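Local coordinates for probable hydrolase (Pseudomonas aeruginosa, PDB 3OM8), which probably hydrolyses ester or lactone substrates as an alpha/beta-hydrolase, perhaps with 3-oxoadipate enol-lactonase activity, at residues L79-L84 with G107-L112; R94-G99 with R117-V122; L9-G14 with V83-D88. One frame throughout, in Å; residues are numbered along the deposited sequence.

Contact 1 of 3, residues L79-L84 with G107-L112; sequences LGEDVL and GQWLAL
Trp109 brings CE3 and CZ3 of its indole up to Gly80 CA, with CE3 at 3.7 Å from that atom. A chi1 of -170° sends CG of Trp109 off anti to the backbone N. Gly80, without a side chain, lets the six-membered ring close on the CA. At the rim of the ring, CH2 has Glu81 OE2 at 3.9 Å, near the ring plane, the carboxylate turned 82° from the indole. Leu84 CD1 comes to the same rim at CZ3. Within its own helix, Trp109 O bonds with His113 ND1, and the two rings also meet.

Leu110 comes next and divides its two methyls. CD1 meets Val83 CG1 at 3.9 Å, the two side chains passing at a slant. CD2 lies 3.6 Å from Gly80 O and 3.7 Å from Leu84 CD2, and here the two leucines lie alongside, pointing opposite ways. Leu110 also leans on Ile118 of strand 118-124.

The axes of the two segments approach to 9.4 Å and cross at -70°, joining two helices of the alpha/beta-hydrolase fold, the second of which begins at the probable nucleophile elbow. Across the interface the chemistry is van der Waals contact: methyls and an indole against Gly80 and the side chains beside it, with the one nearby carboxylate at the ring's rim.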
loop_
_atom_site.group_PDB
_atom_site.type_symbol
_atom_site.label_atom_id
_atom_site.label_comp_id
_atom_site.label_asym_id
_atom_site.label_seq_id
_atom_site.Cartn_x
_atom_site.Cartn_y
_atom_site.Cartn_z
ATOM N N LEU B 79 27.905 -5.538 -9.315
ATOM C CA LEU B 79 26.990 -6.444 -8.617
ATOM C C LEU B 79 25.897 -6.983 -9.560
ATOM O O LEU B 79 25.415 -8.103 -9.402
ATOM C CB LEU B 79 26.350 -5.743 -7.417
ATOM C CG LEU B 79 27.288 -5.202 -6.340
ATOM C CD1 LEU B 79 26.480 -4.557 -5.215
ATOM C CD2 LEU B 79 28.180 -6.311 -5.795
ATOM N N GLY B 80 25.509 -6.176 -10.539
ATOM C CA GLY B 80 24.554 -6.610 -11.540
ATOM C C GLY B 80 25.187 -7.580 -12.519
ATOM O O GLY B 80 24.566 -8.561 -12.923
ATOM N N GLU B 81 26.432 -7.308 -12.900
ATOM C CA GLU B 81 27.144 -8.176 -13.829
ATOM C C GLU B 81 27.334 -9.579 -13.253
ATOM O O GLU B 81 27.326 -10.571 -13.988
ATOM C CB GLU B 81 28.490 -7.561 -14.219
ATOM C CG GLU B 81 28.371 -6.419 -15.210
ATOM C CD GLU B 81 27.933 -6.889 -16.591
ATOM O OE1 GLU B 81 28.280 -8.031 -16.977
ATOM O OE2 GLU B 81 27.248 -6.112 -17.293
ATOM N N ASP B 82 27.500 -9.657 -11.936
ATOM C CA ASP B 82 27.588 -10.947 -11.262
ATOM C C ASP B 82 26.364 -11.816 -11.591
ATOM O O ASP B 82 26.490 -13.001 -11.913
ATOM C CB ASP B 82 27.712 -10.750 -9.746
ATOM C CG ASP B 82 29.089 -10.223 -9.322
ATOM O OD1 ASP B 82 30.011 -10.121 -10.169
ATOM O OD2 ASP B 82 29.247 -9.913 -8.124
ATOM N N VAL B 83 25.176 -11.224 -11.521
ATOM C CA VAL B 83 23.956 -11.957 -11.848
ATOM C C VAL B 83 23.971 -12.371 -13.320
ATOM O O VAL B 83 23.747 -13.533 -13.648
ATOM C CB VAL B 83 22.679 -11.148 -11.498
ATOM C CG1 VAL B 83 21.433 -11.865 -11.993
ATOM C CG2 VAL B 83 22.605 -10.908 -9.985
ATOM N N LEU B 84 24.272 -11.426 -14.201
ATOM C CA LEU B 84 24.318 -11.725 -15.622
ATOM C C LEU B 84 25.261 -12.880 -15.940
ATOM O O LEU B 84 24.956 -13.709 -16.797
ATOM C CB LEU B 84 24.691 -10.486 -16.427
ATOM C CG LEU B 84 23.681 -9.348 -16.290
ATOM C CD1 LEU B 84 24.069 -8.186 -17.185
ATOM C CD2 LEU B 84 22.290 -9.835 -16.636
ATOM N N GLY B 107 18.296 -5.506 -8.625
ATOM C CA GLY B 107 17.122 -5.707 -9.454
ATOM C C GLY B 107 16.821 -4.517 -10.346
ATOM O O GLY B 107 16.635 -4.665 -11.555
ATOM N N GLN B 108 16.763 -3.329 -9.754
ATOM C CA GLN B 108 16.465 -2.132 -10.528
ATOM C C GLN B 108 17.515 -1.916 -11.617
ATOM O O GLN B 108 17.176 -1.526 -12.740
ATOM C CB GLN B 108 16.387 -0.913 -9.616
ATOM C CG GLN B 108 15.257 -0.969 -8.603
ATOM C CD GLN B 108 15.485 -0.020 -7.453
ATOM O OE1 GLN B 108 15.380 1.192 -7.609
ATOM N NE2 GLN B 108 15.816 -0.568 -6.288
ATOM N N TRP B 109 18.780 -2.188 -11.281
ATOM C CA TRP B 109 19.883 -2.070 -12.232
ATOM C C TRP B 109 19.729 -3.030 -13.409
ATOM O O TRP B 109 19.890 -2.636 -14.564
ATOM C CB TRP B 109 21.242 -2.303 -11.547
ATOM C CG TRP B 109 22.412 -1.966 -12.428
ATOM C CD1 TRP B 109 23.061 -0.771 -12.497
ATOM C CD2 TRP B 109 23.058 -2.827 -13.382
ATOM N NE1 TRP B 109 24.073 -0.832 -13.425
ATOM C CE2 TRP B 109 24.092 -2.084 -13.982
ATOM C CE3 TRP B 109 22.864 -4.152 -13.784
ATOM C CZ2 TRP B 109 24.933 -2.622 -14.960
ATOM C CZ3 TRP B 109 23.697 -4.684 -14.757
ATOM C CH2 TRP B 109 24.717 -3.921 -15.333
ATOM N N LEU B 110 19.429 -4.294 -13.120
ATOM C CA LEU B 110 19.228 -5.263 -14.187
ATOM C C LEU B 110 18.089 -4.824 -15.116
ATOM O O LEU B 110 18.184 -4.957 -16.335
ATOM C CB LEU B 110 18.957 -6.652 -13.617
ATOM C CG LEU B 110 20.136 -7.258 -12.867
ATOM C CD1 LEU B 110 19.700 -8.418 -11.983
ATOM C CD2 LEU B 110 21.203 -7.696 -13.857
ATOM N N ALA B 111 17.021 -4.281 -14.540
ATOM C CA ALA B 111 15.877 -3.858 -15.341
ATOM C C ALA B 111 16.264 -2.682 -16.223
ATOM O O ALA B 111 15.737 -2.517 -17.320
ATOM C CB ALA B 111 14.702 -3.492 -14.453
ATOM N N LEU B 112 17.196 -1.868 -15.745
ATOM C CA LEU B 112 17.638 -0.708 -16.511
ATOM C C LEU B 112 18.672 -1.056 -17.579
ATOM O O LEU B 112 18.654 -0.493 -18.670
ATOM C CB LEU B 112 18.187 0.375 -15.579
ATOM C CG LEU B 112 17.142 1.146 -14.770
ATOM C CD1 LEU B 112 17.801 1.924 -13.649
ATOM C CD2 LEU B 112 16.350 2.072 -15.679
#

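Contact 2 of 3, residues R94-G99 with R117-V122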
loop_
_atom_site.group_PDB
_atom_site.type_symbol
_atom_site.label_atom_id
_atom_site.label_comp_id
_atom_site.label_asym_id
_atom_site.label_seq_id
_atom_site.Cartn_x
_atom_site.Cartn_y
_atom_site.Cartn_z
ATOM N N ARG B 94 16.703 -15.788 -19.777
ATOM C CA ARG B 94 15.788 -14.878 -19.101
ATOM C C ARG B 94 15.163 -15.507 -17.855
ATOM O O ARG B 94 14.808 -16.685 -17.844
ATOM C CB ARG B 94 14.708 -14.429 -20.088
ATOM C CG ARG B 94 13.764 -13.381 -19.558
ATOM C CD ARG B 94 12.768 -12.945 -20.632
ATOM N NE ARG B 94 12.951 -11.533 -20.949
ATOM C CZ ARG B 94 11.969 -10.696 -21.262
ATOM N NH1 ARG B 94 12.245 -9.419 -21.524
ATOM N NH2 ARG B 94 10.712 -11.136 -21.308
ATOM N N ALA B 95 15.034 -14.711 -16.804
ATOM C CA ALA B 95 14.579 -15.223 -15.525
ATOM C C ALA B 95 13.730 -14.190 -14.815
ATOM O O ALA B 95 13.812 -12.998 -15.111
ATOM C CB ALA B 95 15.782 -15.585 -14.654
ATOM N N HIS B 96 12.921 -14.647 -13.870
ATOM C CA HIS B 96 12.281 -13.724 -12.949
ATOM C C HIS B 96 13.325 -13.359 -11.910
ATOM O O HIS B 96 14.195 -14.162 -11.603
ATOM C CB HIS B 96 11.074 -14.369 -12.260
ATOM C CG HIS B 96 9.943 -14.683 -13.187
ATOM N ND1 HIS B 96 9.306 -13.715 -13.932
ATOM C CD2 HIS B 96 9.322 -15.852 -13.471
ATOM C CE1 HIS B 96 8.346 -14.277 -14.647
ATOM N NE2 HIS B 96 8.333 -15.572 -14.384
ATOM N N PHE B 97 13.225 -12.158 -11.358
ATOM C CA PHE B 97 14.176 -11.704 -10.370
ATOM C C PHE B 97 13.467 -11.179 -9.142
ATOM O O PHE B 97 12.611 -10.313 -9.246
ATOM C CB PHE B 97 15.071 -10.605 -10.955
ATOM C CG PHE B 97 16.220 -10.201 -10.049
ATOM C CD1 PHE B 97 17.462 -10.794 -10.173
ATOM C CD2 PHE B 97 16.046 -9.229 -9.072
ATOM C CE1 PHE B 97 18.506 -10.427 -9.336
ATOM C CE2 PHE B 97 17.082 -8.858 -8.242
ATOM C CZ PHE B 97 18.310 -9.456 -8.372
ATOM N N LEU B 98 13.839 -11.703 -7.976
ATOM C CA LEU B 98 13.394 -11.152 -6.701
ATOM C C LEU B 98 14.599 -10.742 -5.848
ATOM O O LEU B 98 15.424 -11.585 -5.485
ATOM C CB LEU B 98 12.546 -12.172 -5.941
ATOM C CG LEU B 98 12.333 -11.954 -4.442
ATOM C CD1 LEU B 98 11.955 -10.521 -4.130
ATOM C CD2 LEU B 98 11.252 -12.896 -3.951
ATOM N N GLY B 99 14.689 -9.455 -5.521
ATOM C CA GLY B 99 15.793 -8.946 -4.722
ATOM C C GLY B 99 15.280 -8.195 -3.514
ATOM O O GLY B 99 14.368 -7.378 -3.632
ATOM N N ARG B 117 17.074 -9.721 -20.119
ATOM C CA ARG B 117 17.405 -10.889 -19.299
ATOM C C ARG B 117 16.386 -11.099 -18.172
ATOM O O ARG B 117 16.425 -12.122 -17.479
ATOM C CB ARG B 117 18.804 -10.747 -18.680
ATOM C CG ARG B 117 19.947 -10.409 -19.654
ATOM C CD ARG B 117 20.150 -11.476 -20.720
ATOM N NE ARG B 117 20.468 -12.790 -20.167
ATOM C CZ ARG B 117 21.701 -13.254 -20.004
ATOM N NH1 ARG B 117 22.743 -12.502 -20.338
ATOM N NH2 ARG B 117 21.893 -14.464 -19.495
ATOM N N ILE B 118 15.486 -10.128 -17.989
ATOM C CA ILE B 118 14.521 -10.155 -16.890
ATOM C C ILE B 118 13.068 -10.346 -17.361
ATOM O O ILE B 118 12.586 -9.632 -18.248
ATOM C CB ILE B 118 14.571 -8.856 -16.048
ATOM C CG1 ILE B 118 15.971 -8.597 -15.496
ATOM C CG2 ILE B 118 13.552 -8.922 -14.921
ATOM C CD1 ILE B 118 16.494 -9.675 -14.554
ATOM N N GLU B 119 12.376 -11.309 -16.759
ATOM C CA GLU B 119 10.948 -11.507 -17.019
ATOM C C GLU B 119 10.162 -10.575 -16.114
ATOM O O GLU B 119 9.962 -9.405 -16.438
ATOM C CB GLU B 119 10.541 -12.959 -16.755
ATOM C CG GLU B 119 10.047 -13.724 -17.981
ATOM C CD GLU B 119 8.662 -13.301 -18.405
ATOM O OE1 GLU B 119 8.457 -12.096 -18.659
ATOM O OE2 GLU B 119 7.771 -14.173 -18.486
ATOM N N ARG B 120 9.736 -11.086 -14.963
ATOM C CA ARG B 120 9.054 -10.250 -13.983
ATOM C C ARG B 120 9.964 -9.872 -12.814
ATOM O O ARG B 120 10.854 -10.634 -12.423
ATOM C CB ARG B 120 7.769 -10.919 -13.505
ATOM C CG ARG B 120 6.768 -11.103 -14.645
ATOM C CD ARG B 120 5.418 -11.647 -14.193
ATOM N NE ARG B 120 4.644 -12.096 -15.349
ATOM C CZ ARG B 120 3.439 -12.659 -15.287
ATOM N NH1 ARG B 120 2.838 -13.032 -16.404
ATOM N NH2 ARG B 120 2.833 -12.847 -14.119
ATOM N N LEU B 121 9.740 -8.684 -12.264
ATOM C CA LEU B 121 10.640 -8.135 -11.261
ATOM C C LEU B 121 9.927 -7.878 -9.937
ATOM O O LEU B 121 8.900 -7.193 -9.890
ATOM C CB LEU B 121 11.271 -6.844 -11.791
ATOM C CG LEU B 121 12.256 -6.053 -10.943
ATOM C CD1 LEU B 121 13.600 -6.816 -10.766
ATOM C CD2 LEU B 121 12.477 -4.688 -11.599
ATOM N N VAL B 122 10.464 -8.453 -8.866
ATOM C CA VAL B 122 9.996 -8.163 -7.515
ATOM C C VAL B 122 11.091 -7.437 -6.726
ATOM O O VAL B 122 12.260 -7.837 -6.744
ATOM C CB VAL B 122 9.568 -9.433 -6.767
ATOM C CG1 VAL B 122 8.909 -9.070 -5.436
ATOM C CG2 VAL B 122 8.600 -10.256 -7.630
#
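Arg94 stretches across Arg117 and Ile118 at the start of the pairing, CG anti to its backbone N (chi1 -175°). Ile118 O stands 3.1 Å off one face of the guanidinium, toward its rim, at an angle too poor for a hydrogen bond; NE of Arg94 instead bonds Gln116 O. The guanidinium and the carboxylate of Glu119 have planes 8° apart, though the side chains cross at about a right angle. Glu119 OE1 is well out of the guanidinium plane and 3.6 Å from Arg94 NH2, a long salt bridge of charges alone.

Ala95 makes the first parallel rungs, its N donating to Arg117 O and its O accepting from Glu119 N. At His96 the register slips by one residue, a beta bulge where the partner chain turns a corner at Glu119 and Arg120. The imidazole takes the N-H of Arg120 there: Arg120 N donates to His96 ND1 at 2.9 Å, lying close to the ring plane, while Glu119 CB packs 3.2 Å from His96 ND1.

From Phe97 the ladder resumes, N to Arg120 O and O to Val122 N, the latter bond almost straight at 179°. The CD2 of Phe97 touches Leu121 CD1 at 3.8 Å, on the face covered by helix 102-113. Leu98 points to the other face, its CD1 3.6 Å from Val122 CG1, beneath helix 253-264. Gly99 N closes the pairing on Val122 O, just before the probable nucleophile elbow turns.

These are neighbouring strands of a beta-alpha-beta crossover through helix 102-113. The bond at His96 is consistent with an unprotonated ND1, so that the ring's proton would sit on NE2 if it is neutral.

Contact 3 of 3, residues L9-G14 with V83-D88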
loop_
_atom_site.group_PDB
_atom_site.type_symbol
_atom_site.label_atom_id
_atom_site.label_comp_id
_atom_site.label_asym_id
_atom_site.label_seq_id
_atom_site.Cartn_x
_atom_site.Cartn_y
_atom_site.Cartn_z
ATOM N N LEU B 9 30.992 -19.958 -9.339
ATOM C CA LEU B 9 31.228 -19.299 -10.610
ATOM C C LEU B 9 32.460 -18.406 -10.499
ATOM O O LEU B 9 32.563 -17.594 -9.575
ATOM C CB LEU B 9 30.018 -18.447 -10.994
ATOM C CG LEU B 9 30.203 -17.577 -12.236
ATOM C CD1 LEU B 9 30.251 -18.444 -13.484
ATOM C CD2 LEU B 9 29.089 -16.549 -12.334
ATOM N N ALA B 10 33.395 -18.555 -11.431
ATOM C CA ALA B 10 34.524 -17.644 -11.495
ATOM C C ALA B 10 34.128 -16.479 -12.379
ATOM O O ALA B 10 33.896 -16.651 -13.569
ATOM C CB ALA B 10 35.767 -18.347 -12.051
ATOM N N THR B 11 34.048 -15.293 -11.791
ATOM C CA THR B 11 33.676 -14.095 -12.527
ATOM C C THR B 11 34.788 -13.605 -13.443
ATOM O O THR B 11 35.957 -13.984 -13.294
ATOM C CB THR B 11 33.317 -12.962 -11.566
ATOM O OG1 THR B 11 34.476 -12.598 -10.809
ATOM C CG2 THR B 11 32.232 -13.412 -10.610
ATOM N N SER B 12 34.417 -12.735 -14.377
ATOM C CA SER B 12 35.359 -12.161 -15.327
ATOM C C SER B 12 36.466 -11.349 -14.651
ATOM O O SER B 12 37.536 -11.146 -15.238
ATOM C CB SER B 12 34.622 -11.268 -16.321
ATOM O OG SER B 12 33.938 -10.231 -15.640
ATOM N N ASP B 13 36.210 -10.871 -13.435
ATOM C CA ASP B 13 37.193 -10.053 -12.724
ATOM C C ASP B 13 37.869 -10.814 -11.584
ATOM O O ASP B 13 38.453 -10.212 -10.681
ATOM C CB ASP B 13 36.559 -8.764 -12.200
ATOM C CG ASP B 13 35.562 -9.015 -11.085
ATOM O OD1 ASP B 13 34.946 -10.101 -11.072
ATOM O OD2 ASP B 13 35.398 -8.125 -10.223
ATOM N N GLY B 14 37.774 -12.139 -11.620
ATOM C CA GLY B 14 38.556 -12.987 -10.734
ATOM C C GLY B 14 38.054 -13.150 -9.310
ATOM O O GLY B 14 38.852 -13.315 -8.386
ATOM N N VAL B 83 25.176 -11.224 -11.521
ATOM C CA VAL B 83 23.956 -11.957 -11.848
ATOM C C VAL B 83 23.971 -12.371 -13.320
ATOM O O VAL B 83 23.747 -13.533 -13.648
ATOM C CB VAL B 83 22.679 -11.148 -11.498
ATOM C CG1 VAL B 83 21.433 -11.865 -11.993
ATOM C CG2 VAL B 83 22.605 -10.908 -9.985
ATOM N N LEU B 84 24.272 -11.426 -14.201
ATOM C CA LEU B 84 24.318 -11.725 -15.622
ATOM C C LEU B 84 25.261 -12.880 -15.940
ATOM O O LEU B 84 24.956 -13.709 -16.797
ATOM C CB LEU B 84 24.691 -10.486 -16.427
ATOM C CG LEU B 84 23.681 -9.348 -16.290
ATOM C CD1 LEU B 84 24.069 -8.186 -17.185
ATOM C CD2 LEU B 84 22.290 -9.835 -16.636
ATOM N N GLU B 85 26.395 -12.946 -15.246
ATOM C CA GLU B 85 27.369 -14.009 -15.494
ATOM C C GLU B 85 26.899 -15.352 -14.933
ATOM O O GLU B 85 27.213 -16.405 -15.491
ATOM C CB GLU B 85 28.755 -13.643 -14.943
ATOM C CG GLU B 85 29.384 -12.421 -15.611
ATOM C CD GLU B 85 30.846 -12.203 -15.215
ATOM O OE1 GLU B 85 31.547 -13.194 -14.908
ATOM O OE2 GLU B 85 31.294 -11.035 -15.223
ATOM N N LEU B 86 26.157 -15.313 -13.826
ATOM C CA LEU B 86 25.483 -16.506 -13.322
ATOM C C LEU B 86 24.500 -17.033 -14.371
ATOM O O LEU B 86 24.480 -18.227 -14.687
ATOM C CB LEU B 86 24.718 -16.195 -12.041
ATOM C CG LEU B 86 25.496 -16.124 -10.737
ATOM C CD1 LEU B 86 24.565 -15.674 -9.627
ATOM C CD2 LEU B 86 26.096 -17.485 -10.423
ATOM N N LEU B 87 23.681 -16.134 -14.907
ATOM C CA LEU B 87 22.686 -16.532 -15.897
ATOM C C LEU B 87 23.385 -17.124 -17.113
ATOM O O LEU B 87 22.991 -18.177 -17.605
ATOM C CB LEU B 87 21.772 -15.360 -16.290
ATOM C CG LEU B 87 20.829 -14.847 -15.186
ATOM C CD1 LEU B 87 19.933 -13.724 -15.679
ATOM C CD2 LEU B 87 19.970 -15.958 -14.602
ATOM N N ASP B 88 24.439 -16.458 -17.576
ATOM C CA ASP B 88 25.214 -16.953 -18.711
ATOM C C ASP B 88 25.730 -18.364 -18.440
ATOM O O ASP B 88 25.657 -19.245 -19.300
ATOM C CB ASP B 88 26.396 -16.016 -19.018
ATOM C CG ASP B 88 25.943 -14.646 -19.490
ATOM O OD1 ASP B 88 26.787 -13.725 -19.580
ATOM O OD2 ASP B 88 24.737 -14.492 -19.776
#
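Glu85 reaches from helix 76-90 to the turn after strand 7-10, where it meets Ser12, and its side chain can be followed outward atom by atom. CB lies 3.9 Å from Leu9 CD2, and the same Leu9 CD2 also presses on the helix backbone, 3.5 Å from Leu86 N. CG is anti to the carbonyl carbon (chi1 -63°) and the chain is extended beyond it; CD arrives beside Ser12, about equally far from its N and its OG.

The carboxylate then grips that one serine twice. Glu85 OE1 accepts from Ser12 N at 3.0 Å through its syn lone pair, and the N-H...O angle of 142° leaves this bond less than straight; Glu85 OE1 is also 3.3 Å from Thr11 CA. Glu85 OE2 takes the hydroxyl, with Ser12 OG at 2.8 Å, also on the syn side but 21° out of the carboxylate plane.

Ser12 sits in a type I beta turn, Thr11 to Gly14, which links the outermost strand 7-10 to its antiparallel neighbour 16-22 in the sheet of the alpha/beta-hydrolase fold. Inside the turn Thr11 OG1 donates to Asp13 OD1. Arg78, two turns earlier on the helix, forms a salt bridge with Glu85 OE2 and a hydrogen bond with Ser12 OG.

Nearer the strand the contact turns apolar: Leu9 CD2 meets Leu86 CD2 at 3.7 Å, and Tyr19 of strand 16-22 touches both leucines.

How the contacts relate
Helix 76-90 serves both contact 1 and contact 3: Val83 and Leu84, in both segments, face helix 102-113, while Glu85 and Leu86 face strand 7-10 and its turn. Contacts 1 and 2 are buried and meet directly, Phe97 packing on Gly107 and Leu110; both helices lie side by side on the face of the sheet that carries Phe97. Contact 3 is only partly buried, at the sheet's edge. The chemistry follows: apolar helix packing in contact 1, a backbone ladder with a histidine bonded at its bulge in contact 2, and a carboxylate gripping a turn in contact 3. Arg117 ties contact 2 to contact 3 by a salt bridge to Asp88.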